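Long-range contacts in aluminum resistance protein (Clostridium novyi, PDB 3I16), which is a pyridoxal-5'-phosphate-bound member of the methionine gamma-lyase family that probably acts as a carbon-sulfur lyase involved in aluminum resistance: residues Q53-S58 and D79-R84; D343-F348 and E399-Y404. All coordinates share one frame; numbering follows the deposited sequence.

Interaction 1. Residues Q53-S58 and D79-R84; sequences QEERIS and DAVYAR
Arg-84 reaches across from helix 73-86 to meet Glu-54, the last residue of helix 17-54, and Glu-55 just after it, and each glutamate meets it in a different way. Glu-55 comes in at the edge of the guanidinium. Its OE2 accepts the N-H of Arg-84 NE at 2.6 Å, nearly straight at 176° and almost exactly in the guanidinium plane, with the anti side of the carboxylate oxygen used. Arg-84 NH2 adds only a weak second bond to the same Glu-55 OE2, at 3.3 Å. The two flat groups are twisted 43° apart, and one carboxylate oxygen takes both N-H groups. Glu-54 lies over one face instead: its CB sits 3.4 Å from Arg-84 NH1, while its OE1 makes a long salt bridge at 3.9 Å to Arg-84 NH1 from well outside the plane, by charge alone. The arginine gets there because its chain runs extended from CG to NE.

Glu-55 is bent at chi2, and its acid group folds down onto helix 73-86, CD resting 3.4 Å from Ala-80 CB. Behind the charges, Val-81 CG2 touches Glu-55 CG at 3.7 Å and Ile-57 CD1 at 3.9 Å; the Val-81 and Glu-55 side chains pass alongside each other, pointing opposite ways. Ile-57 also packs on Ile-358 of the second subunit, and Arg-56 makes a cation-pi contact with Phe-361 of that subunit. Taken together, this is a salt-bridge network beside a helix C-terminus that ends in a Schellman motif, with Arg-56 at positive phi turning the chain away.

Interaction 2. Residues D343-F348 and E399-Y404; sequences DKLIEF and EPYIAY
Leu-345 reaches from helix 342-354 to the start of strand 402-406, and its two methyl branches divide the work. Its CB points toward the strand, and CG stands anti to the backbone N (chi1 174°), which carries the fork over to the strand. CB and CG serve as the stem; the contacts begin at the methyls. CD1 presses on Ala-403, 3.4 Å from its CB, closer than carbon atoms usually pack, and 3.9 Å from its CA. The same Leu-345 CD1 also skims the backbone at Ile-402 C, 4.1 Å away. CD2 turns to Tyr-401 instead: it lies 3.8 Å from Tyr-401 CB and 4.0 Å from Tyr-401 CD1, so it meets the root of that side chain while the rest of the ring leads off. The two side chains cross at about a right angle.

One turn further along, Phe-348 CD2 approaches Ala-403 CB more loosely, at 4.4 Å. The small alanine thus takes both helix side chains, and no hydrogen bond joins the segments.

The axis of 343-348 passes 8.9 Å from that of 402-404, and the two run in nearly the same direction (16°). Ala-395 on strand 392-396 and Phe-339 also touch Leu-345, and Phe-348 packs on Ile-337 of strand 335-338 and on Ala-421 of helix 411-425, which places the contact in the buried layer between the antiparallel sheet and its helices.

In the fold
Both segments of interaction 1 precede those of interaction 2 in the sequence, and the contacts flank the centre of the chain, with their own centres 43 Å apart and their nearest atoms about 22 Å apart. They differ in setting: interaction 1 lies where the second subunit reaches residues of 53-58, whereas no other chain of the assembly touches 343-348 or 399-404. Neither forms part of the cofactor pocket, although the side chain of Ile-402 comes within about 13 Å of bound pyridoxal-5'-phosphate. Tyr-68, between the segments of interaction 1, binds a cofactor other than this chain's own, probably in a neighbouring subunit's site. Interaction 2 packs helix 342-354 on the six-stranded antiparallel sheet, apart from the seven-stranded mixed sheet.

Interaction 1. Residues Q53-S58 and D79-R84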
loop_
_atom_site.group_PDB
_atom_site.type_symbol
_atom_site.label_atom_id
_atom_site.label_comp_id
_atom_site.label_asym_id
_atom_site.label_seq_id
_atom_site.Cartn_x
_atom_site.Cartn_y
_atom_site.Cartn_z
ATOM N N GLN B 53 5.605 24.691 -5.302
ATOM C CA GLN B 53 6.855 25.335 -4.958
ATOM C C GLN B 53 6.745 26.257 -3.760
ATOM O O GLN B 53 7.646 26.280 -2.925
ATOM C CB GLN B 53 7.409 26.063 -6.183
ATOM C CG GLN B 53 7.744 25.069 -7.279
ATOM C CD GLN B 53 8.226 25.718 -8.532
ATOM O OE1 GLN B 53 7.907 26.880 -8.804
ATOM N NE2 GLN B 53 9.001 24.971 -9.323
ATOM N N GLU B 54 5.637 26.987 -3.666
ATOM C CA GLU B 54 5.392 27.866 -2.535
ATOM C C GLU B 54 5.297 27.068 -1.246
ATOM O O GLU B 54 5.745 27.528 -0.186
ATOM C CB GLU B 54 4.129 28.692 -2.756
ATOM C CG GLU B 54 4.260 29.729 -3.864
ATOM C CD GLU B 54 5.199 30.861 -3.503
ATOM O OE1 GLU B 54 5.252 31.248 -2.306
ATOM O OE2 GLU B 54 5.878 31.382 -4.423
ATOM N N GLU B 55 4.753 25.860 -1.329
ATOM C CA GLU B 55 4.651 24.989 -0.167
ATOM C C GLU B 55 5.897 24.150 0.074
ATOM O O GLU B 55 5.918 23.327 0.993
ATOM C CB GLU B 55 3.410 24.081 -0.288
ATOM C CG GLU B 55 2.138 24.838 -0.111
ATOM C CD GLU B 55 2.061 25.539 1.237
ATOM O OE1 GLU B 55 2.538 24.973 2.254
ATOM O OE2 GLU B 55 1.497 26.653 1.269
ATOM N N ARG B 56 6.924 24.332 -0.751
ATOM C CA ARG B 56 8.190 23.624 -0.579
ATOM C C ARG B 56 8.030 22.098 -0.464
ATOM O O ARG B 56 8.619 21.445 0.405
ATOM C CB ARG B 56 8.933 24.232 0.611
ATOM C CG ARG B 56 9.260 25.722 0.392
ATOM C CD ARG B 56 9.769 26.400 1.669
ATOM N NE ARG B 56 11.069 25.891 2.086
ATOM C CZ ARG B 56 12.246 26.297 1.598
ATOM N NH1 ARG B 56 12.324 27.227 0.650
ATOM N NH2 ARG B 56 13.364 25.748 2.052
ATOM N N ILE B 57 7.238 21.543 -1.376
ATOM C CA ILE B 57 6.986 20.120 -1.385
ATOM C C ILE B 57 8.306 19.376 -1.669
ATOM O O ILE B 57 9.047 19.740 -2.571
ATOM C CB ILE B 57 5.866 19.749 -2.414
ATOM C CG1 ILE B 57 4.543 20.446 -2.058
ATOM C CG2 ILE B 57 5.642 18.226 -2.505
ATOM C CD1 ILE B 57 4.001 20.141 -0.663
ATOM N N SER B 58 8.583 18.364 -0.852
ATOM C CA SER B 58 9.754 17.515 -0.955
ATOM C C SER B 58 9.326 16.050 -0.844
ATOM O O SER B 58 8.156 15.745 -0.588
ATOM C CB SER B 58 10.694 17.810 0.198
ATOM O OG SER B 58 10.119 17.372 1.418
ATOM N N ASP B 79 -3.359 20.022 1.585
ATOM C CA ASP B 79 -4.446 20.969 1.779
ATOM C C ASP B 79 -3.974 22.391 1.424
ATOM O O ASP B 79 -4.690 23.141 0.737
ATOM C CB ASP B 79 -4.969 20.947 3.208
ATOM C CG ASP B 79 -5.727 19.671 3.551
ATOM O OD1 ASP B 79 -6.080 18.868 2.657
ATOM O OD2 ASP B 79 -5.945 19.449 4.757
ATOM N N ALA B 80 -2.757 22.721 1.846
ATOM C CA ALA B 80 -2.163 24.029 1.581
ATOM C C ALA B 80 -1.912 24.238 0.106
ATOM O O ALA B 80 -2.137 25.335 -0.414
ATOM C CB ALA B 80 -0.845 24.206 2.396
ATOM N N VAL B 81 -1.423 23.201 -0.575
ATOM C CA VAL B 81 -1.223 23.293 -2.031
ATOM C C VAL B 81 -2.562 23.534 -2.744
ATOM O O VAL B 81 -2.640 24.377 -3.641
ATOM C CB VAL B 81 -0.524 22.039 -2.608
ATOM C CG1 VAL B 81 -0.554 22.042 -4.131
ATOM C CG2 VAL B 81 0.919 21.953 -2.098
ATOM N N TYR B 82 -3.603 22.792 -2.351
ATOM C CA TYR B 82 -4.935 22.951 -2.956
ATOM C C TYR B 82 -5.464 24.381 -2.760
ATOM O O TYR B 82 -6.020 24.986 -3.685
ATOM C CB TYR B 82 -5.952 21.944 -2.381
ATOM C CG TYR B 82 -6.212 20.709 -3.215
ATOM C CD1 TYR B 82 -5.223 19.769 -3.445
ATOM C CD2 TYR B 82 -7.483 20.457 -3.733
ATOM C CE1 TYR B 82 -5.474 18.645 -4.226
ATOM C CE2 TYR B 82 -7.751 19.318 -4.508
ATOM C CZ TYR B 82 -6.746 18.414 -4.735
ATOM O OH TYR B 82 -7.000 17.279 -5.471
ATOM N N ALA B 83 -5.291 24.893 -1.549
ATOM C CA ALA B 83 -5.724 26.240 -1.171
ATOM C C ALA B 83 -5.043 27.324 -2.014
ATOM O O ALA B 83 -5.710 28.272 -2.464
ATOM C CB ALA B 83 -5.522 26.465 0.329
ATOM N N ARG B 84 -3.745 27.145 -2.290
ATOM C CA ARG B 84 -3.042 28.045 -3.193
ATOM C C ARG B 84 -3.556 27.937 -4.626
ATOM O O ARG B 84 -3.724 28.962 -5.285
ATOM C CB ARG B 84 -1.538 27.796 -3.178
ATOM C CG ARG B 84 -0.875 28.298 -1.920
ATOM C CD ARG B 84 0.577 27.923 -1.895
ATOM N NE ARG B 84 1.182 28.354 -0.642
ATOM C CZ ARG B 84 1.638 29.581 -0.413
ATOM N NH1 ARG B 84 1.586 30.527 -1.355
ATOM N NH2 ARG B 84 2.167 29.862 0.768
#

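Interaction 2. Residues D343-F348 and E399-Y404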
loop_
_atom_site.group_PDB
_atom_site.type_symbol
_atom_site.label_atom_id
_atom_site.label_comp_id
_atom_site.label_asym_id
_atom_site.label_seq_id
_atom_site.Cartn_x
_atom_site.Cartn_y
_atom_site.Cartn_z
ATOM N N ASP B 343 -32.193 1.777 -28.457
ATOM C CA ASP B 343 -31.238 0.782 -28.953
ATOM C C ASP B 343 -29.871 1.412 -29.270
ATOM O O ASP B 343 -28.847 0.934 -28.771
ATOM C CB ASP B 343 -31.792 0.018 -30.174
ATOM C CG ASP B 343 -32.865 -1.031 -29.801
ATOM O OD1 ASP B 343 -33.212 -1.182 -28.595
ATOM O OD2 ASP B 343 -33.359 -1.716 -30.739
ATOM N N LYS B 344 -29.852 2.479 -30.078
ATOM C CA LYS B 344 -28.589 3.138 -30.408
ATOM C C LYS B 344 -27.900 3.566 -29.135
ATOM O O LYS B 344 -26.689 3.422 -29.012
ATOM C CB LYS B 344 -28.786 4.314 -31.354
ATOM C CG LYS B 344 -29.180 3.871 -32.731
ATOM C CD LYS B 344 -29.372 5.005 -33.680
ATOM C CE LYS B 344 -29.921 4.475 -34.998
ATOM N NZ LYS B 344 -30.207 5.543 -35.992
ATOM N N LEU B 345 -28.678 4.033 -28.165
ATOM C CA LEU B 345 -28.127 4.452 -26.908
ATOM C C LEU B 345 -27.341 3.361 -26.181
ATOM O O LEU B 345 -26.169 3.543 -25.902
ATOM C CB LEU B 345 -29.230 4.970 -25.995
ATOM C CG LEU B 345 -28.774 5.303 -24.580
ATOM C CD1 LEU B 345 -27.800 6.454 -24.623
ATOM C CD2 LEU B 345 -29.956 5.642 -23.697
ATOM N N ILE B 346 -27.986 2.246 -25.845
ATOM C CA ILE B 346 -27.311 1.185 -25.068
ATOM C C ILE B 346 -26.135 0.608 -25.874
ATOM O O ILE B 346 -25.074 0.335 -25.327
ATOM C CB ILE B 346 -28.268 0.042 -24.617
ATOM C CG1 ILE B 346 -29.432 0.564 -23.761
ATOM C CG2 ILE B 346 -27.496 -0.995 -23.774
ATOM C CD1 ILE B 346 -29.016 1.071 -22.377
ATOM N N GLU B 347 -26.333 0.440 -27.168
ATOM C CA GLU B 347 -25.270 0.016 -28.052
ATOM C C GLU B 347 -24.059 0.961 -28.044
ATOM O O GLU B 347 -22.907 0.508 -28.115
ATOM C CB GLU B 347 -25.801 -0.107 -29.477
ATOM C CG GLU B 347 -26.588 -1.365 -29.668
ATOM C CD GLU B 347 -25.697 -2.576 -29.472
ATOM O OE1 GLU B 347 -24.838 -2.806 -30.357
ATOM O OE2 GLU B 347 -25.835 -3.262 -28.418
ATOM N N PHE B 348 -24.312 2.261 -27.961
ATOM C CA PHE B 348 -23.212 3.218 -27.941
ATOM C C PHE B 348 -22.386 3.023 -26.678
ATOM O O PHE B 348 -21.142 2.966 -26.751
ATOM C CB PHE B 348 -23.721 4.665 -28.025
ATOM C CG PHE B 348 -22.638 5.696 -27.926
ATOM C CD1 PHE B 348 -21.878 6.018 -29.027
ATOM C CD2 PHE B 348 -22.396 6.361 -26.731
ATOM C CE1 PHE B 348 -20.904 6.986 -28.942
ATOM C CE2 PHE B 348 -21.407 7.330 -26.646
ATOM C CZ PHE B 348 -20.673 7.628 -27.754
ATOM N N GLU B 399 -36.719 8.587 -22.317
ATOM C CA GLU B 399 -36.739 9.486 -23.462
ATOM C C GLU B 399 -36.194 10.836 -23.013
ATOM O O GLU B 399 -36.379 11.225 -21.858
ATOM C CB GLU B 399 -38.161 9.670 -23.988
ATOM C CG GLU B 399 -38.767 8.456 -24.627
ATOM C CD GLU B 399 -40.274 8.576 -24.755
ATOM O OE1 GLU B 399 -40.918 9.040 -23.777
ATOM O OE2 GLU B 399 -40.827 8.183 -25.809
ATOM N N PRO B 400 -35.508 11.546 -23.908
ATOM C CA PRO B 400 -35.185 11.250 -25.306
ATOM C C PRO B 400 -33.895 10.407 -25.516
ATOM O O PRO B 400 -33.307 10.429 -26.610
ATOM C CB PRO B 400 -35.038 12.650 -25.917
ATOM C CG PRO B 400 -34.800 13.574 -24.746
ATOM C CD PRO B 400 -34.885 12.803 -23.475
ATOM N N TYR B 401 -33.476 9.670 -24.484
ATOM C CA TYR B 401 -32.309 8.778 -24.559
ATOM C C TYR B 401 -31.022 9.537 -24.848
ATOM O O TYR B 401 -30.467 9.465 -25.934
ATOM C CB TYR B 401 -32.541 7.640 -25.574
ATOM C CG TYR B 401 -33.809 6.880 -25.266
ATOM C CD1 TYR B 401 -33.918 6.131 -24.099
ATOM C CD2 TYR B 401 -34.899 6.912 -26.134
ATOM C CE1 TYR B 401 -35.091 5.450 -23.782
ATOM C CE2 TYR B 401 -36.065 6.230 -25.838
ATOM C CZ TYR B 401 -36.160 5.502 -24.658
ATOM O OH TYR B 401 -37.319 4.818 -24.359
ATOM N N ILE B 402 -30.587 10.275 -23.842
ATOM C CA ILE B 402 -29.383 11.071 -23.899
ATOM C C ILE B 402 -28.261 10.271 -23.236
ATOM O O ILE B 402 -28.471 9.680 -22.189
ATOM C CB ILE B 402 -29.581 12.404 -23.169
ATOM C CG1 ILE B 402 -30.769 13.167 -23.780
ATOM C CG2 ILE B 402 -28.298 13.237 -23.245
ATOM C CD1 ILE B 402 -31.217 14.370 -22.973
ATOM N N ALA B 403 -27.098 10.216 -23.884
ATOM C CA ALA B 403 -25.905 9.574 -23.341
ATOM C C ALA B 403 -24.974 10.703 -22.923
ATOM O O ALA B 403 -24.939 11.752 -23.583
ATOM C CB ALA B 403 -25.243 8.702 -24.414
ATOM N N TYR B 404 -24.239 10.505 -21.832
ATOM C CA TYR B 404 -23.289 11.482 -21.335
ATOM C C TYR B 404 -21.920 10.808 -21.366
ATOM O O TYR B 404 -21.718 9.788 -20.718
ATOM C CB TYR B 404 -23.687 11.933 -19.928
ATOM C CG TYR B 404 -25.100 12.493 -19.891
ATOM C CD1 TYR B 404 -25.330 13.857 -19.936
ATOM C CD2 TYR B 404 -26.202 11.649 -19.829
ATOM C CE1 TYR B 404 -26.629 14.371 -19.913
ATOM C CE2 TYR B 404 -27.494 12.144 -19.825
ATOM C CZ TYR B 404 -27.700 13.506 -19.864
ATOM O OH TYR B 404 -28.971 14.002 -19.836
#